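Local coordinates for protein putative Glycosidase (Bacteroides thetaiotaomicron, PDB 3R67) that is a putative glycosidase of the beta-fructosidase clan, built as a five-bladed beta-propeller of mainly antiparallel sheets, at residues Glu112-Gly117 against Met134-Trp139. Residues are numbered along the deposited sequence; the frame is centred on the assembly and turned at random. Where two conformers were deposited one is given.
Sequences ELEWPG and MLYTQW
Glu114 reaches from the C-terminal end of the short helix 111-114 to Tyr136 and Gln138, alternate residues of strand 132-139, the second strand of a four-stranded antiparallel propeller blade. The tight part is polar and buried. With its chain extended beyond CG (chi2 177°), Glu114 brings OE2 to the edge of the Tyr136 ring, where the hydroxyl OH donates at 2.6 Å, nearly in line with the carboxylate C-O bond. Gln138 NE2 gives OE2 a second hydrogen bond of 3.0 Å, from the anti side and tilted 28° out of the carboxylate plane; Gln110 OE1 also accepts from this amide. A carboxylate suits this place because OE2 takes both hydrogen bonds while OE1 is left for a salt bridge to Lys159 of strand 158-162. Leu113 adds a hydrophobic cover, its CD1 3.5 Å from Gln138 OE1, a buried oxygen without a partner in the model. The more open side lies at partly exposed Trp139, whose indole is beside a bound 1,2-ethanediol. Gly117, following the cis-peptide turn at Pro116, suits this crossing because a side chain would collide with Trp139 O. Its CA instead approaches the indole obliquely, 3.6 Å from Trp139 CD1.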
loop_
_atom_site.group_PDB
_atom_site.type_symbol
_atom_site.label_atom_id
_atom_site.label_comp_id
_atom_site.label_asym_id
_atom_site.label_seq_id
_atom_site.Cartn_x
_atom_site.Cartn_y
_atom_site.Cartn_z
ATOM N N GLU A 112 -10.269 5.828 -19.389
ATOM C CA GLU A 112 -9.068 6.336 -20.068
ATOM C C GLU A 112 -7.813 6.261 -19.179
ATOM O O GLU A 112 -6.693 6.177 -19.697
ATOM C CB GLU A 112 -9.260 7.784 -20.532
ATOM C CG GLU A 112 -10.254 7.914 -21.686
ATOM C CD GLU A 112 -9.879 7.207 -22.977
ATOM O OE1 GLU A 112 -8.886 7.628 -23.617
ATOM O OE2 GLU A 112 -10.614 6.275 -23.383
ATOM N N LEU A 113 -8.005 6.260 -17.862
ATOM C CA LEU A 113 -6.915 6.277 -16.914
ATOM C C LEU A 113 -6.574 4.880 -16.416
ATOM O O LEU A 113 -5.441 4.676 -15.999
ATOM C CB LEU A 113 -7.306 7.183 -15.726
ATOM C CG LEU A 113 -7.793 8.588 -16.090
ATOM C CD1 LEU A 113 -8.154 9.380 -14.853
ATOM C CD2 LEU A 113 -6.772 9.355 -16.935
ATOM N N GLU A 114 -7.517 3.917 -16.491
ATOM C CA GLU A 114 -7.332 2.568 -15.939
ATOM C C GLU A 114 -7.206 1.456 -17.006
ATOM O O GLU A 114 -6.821 0.341 -16.654
ATOM C CB GLU A 114 -8.512 2.219 -15.018
ATOM C CG GLU A 114 -8.570 3.116 -13.793
ATOM C CD GLU A 114 -9.730 2.939 -12.832
ATOM O OE1 GLU A 114 -10.609 2.093 -13.094
ATOM O OE2 GLU A 114 -9.771 3.663 -11.813
ATOM N N TRP A 115 -7.481 1.734 -18.269
ATOM C CA TRP A 115 -7.377 0.654 -19.249
ATOM C C TRP A 115 -6.069 0.787 -20.067
ATOM O O TRP A 115 -5.744 1.891 -20.510
ATOM C CB TRP A 115 -8.613 0.621 -20.183
ATOM C CG TRP A 115 -8.698 -0.647 -20.979
ATOM C CD1 TRP A 115 -8.443 -0.794 -22.313
ATOM C CD2 TRP A 115 -8.844 -1.983 -20.448
ATOM N NE1 TRP A 115 -8.487 -2.126 -22.661
ATOM C CE2 TRP A 115 -8.684 -2.881 -21.527
ATOM C CE3 TRP A 115 -9.020 -2.503 -19.163
ATOM C CZ2 TRP A 115 -8.772 -4.274 -21.360
ATOM C CZ3 TRP A 115 -9.090 -3.871 -19.000
ATOM C CH2 TRP A 115 -8.972 -4.742 -20.083
ATOM N N PRO A 116 -5.291 -0.307 -20.251
ATOM C CA PRO A 116 -5.562 -1.703 -19.852
ATOM C C PRO A 116 -4.830 -2.205 -18.594
ATOM O O PRO A 116 -5.028 -3.355 -18.228
ATOM C CB PRO A 116 -5.043 -2.503 -21.057
ATOM C CG PRO A 116 -3.942 -1.625 -21.672
ATOM C CD PRO A 116 -4.079 -0.230 -21.086
ATOM N N GLY A 117 -4.035 -1.373 -17.943
ATOM C CA GLY A 117 -3.250 -1.773 -16.776
ATOM C C GLY A 117 -4.026 -2.118 -15.522
ATOM O O GLY A 117 -3.561 -2.923 -14.706
HETATM N N MSE A 134 -10.094 4.258 -0.177
HETATM C CA MSE A 134 -9.043 3.528 -0.862
HETATM C C MSE A 134 -8.233 4.437 -1.749
HETATM O O MSE A 134 -8.805 5.201 -2.521
HETATM C CB MSE A 134 -9.636 2.399 -1.712
HETATM C CG MSE A 134 -8.565 1.615 -2.521
HETATM SE SE MSE A 134 -9.299 0.665 -4.056
HETATM C CE MSE A 134 -10.256 -0.556 -3.143
ATOM N N LEU A 135 -6.903 4.344 -1.634
ATOM C CA LEU A 135 -5.921 5.048 -2.455
ATOM C C LEU A 135 -5.202 4.024 -3.280
ATOM O O LEU A 135 -4.593 3.114 -2.701
ATOM C CB LEU A 135 -4.957 5.868 -1.585
ATOM C CG LEU A 135 -5.567 7.058 -0.868
ATOM C CD1 LEU A 135 -4.772 7.402 0.308
ATOM C CD2 LEU A 135 -5.780 8.244 -1.797
ATOM N N TYR A 136 -5.326 4.100 -4.608
ATOM C CA TYR A 136 -4.714 3.107 -5.480
ATOM C C TYR A 136 -4.105 3.755 -6.713
ATOM O O TYR A 136 -4.298 4.949 -6.960
ATOM C CB TYR A 136 -5.809 2.091 -5.892
ATOM C CG TYR A 136 -6.893 2.665 -6.788
ATOM C CD1 TYR A 136 -7.963 3.382 -6.253
ATOM C CD2 TYR A 136 -6.882 2.436 -8.164
ATOM C CE1 TYR A 136 -8.951 3.928 -7.070
ATOM C CE2 TYR A 136 -7.880 2.957 -8.993
ATOM C CZ TYR A 136 -8.916 3.701 -8.440
ATOM O OH TYR A 136 -9.922 4.212 -9.235
ATOM N N THR A 137 -3.392 2.959 -7.502
ATOM C CA THR A 137 -2.800 3.427 -8.755
ATOM C C THR A 137 -3.645 3.037 -9.943
ATOM O O THR A 137 -3.986 1.862 -10.101
ATOM C CB THR A 137 -1.391 2.840 -8.938
ATOM O OG1 THR A 137 -0.631 2.994 -7.758
ATOM C CG2 THR A 137 -0.656 3.418 -10.135
ATOM N N GLN A 138 -3.927 4.013 -10.790
ATOM C CA GLN A 138 -4.562 3.886 -12.105
ATOM C C GLN A 138 -3.471 3.677 -13.118
ATOM O O GLN A 138 -2.547 4.494 -13.138
ATOM C CB GLN A 138 -5.411 5.122 -12.439
ATOM C CG GLN A 138 -6.603 5.310 -11.534
ATOM C CD GLN A 138 -7.378 6.555 -11.891
ATOM O OE1 GLN A 138 -6.821 7.648 -12.073
ATOM N NE2 GLN A 138 -8.695 6.437 -11.889
ATOM N N TRP A 139 -3.518 2.595 -13.929
ATOM C CA TRP A 139 -2.426 2.344 -14.877
ATOM C C TRP A 139 -3.001 2.064 -16.270
ATOM O O TRP A 139 -3.721 1.095 -16.470
ATOM C CB TRP A 139 -1.554 1.183 -14.364
ATOM C CG TRP A 139 -0.381 0.780 -15.218
ATOM C CD1 TRP A 139 -0.074 -0.480 -15.628
ATOM C CD2 TRP A 139 0.639 1.636 -15.756
ATOM N NE1 TRP A 139 1.107 -0.476 -16.334
ATOM C CE2 TRP A 139 1.569 0.808 -16.422
ATOM C CE3 TRP A 139 0.906 3.015 -15.669
ATOM C CZ2 TRP A 139 2.725 1.316 -17.034
ATOM C CZ3 TRP A 139 2.045 3.512 -16.268
ATOM C CH2 TRP A 139 2.938 2.670 -16.946
#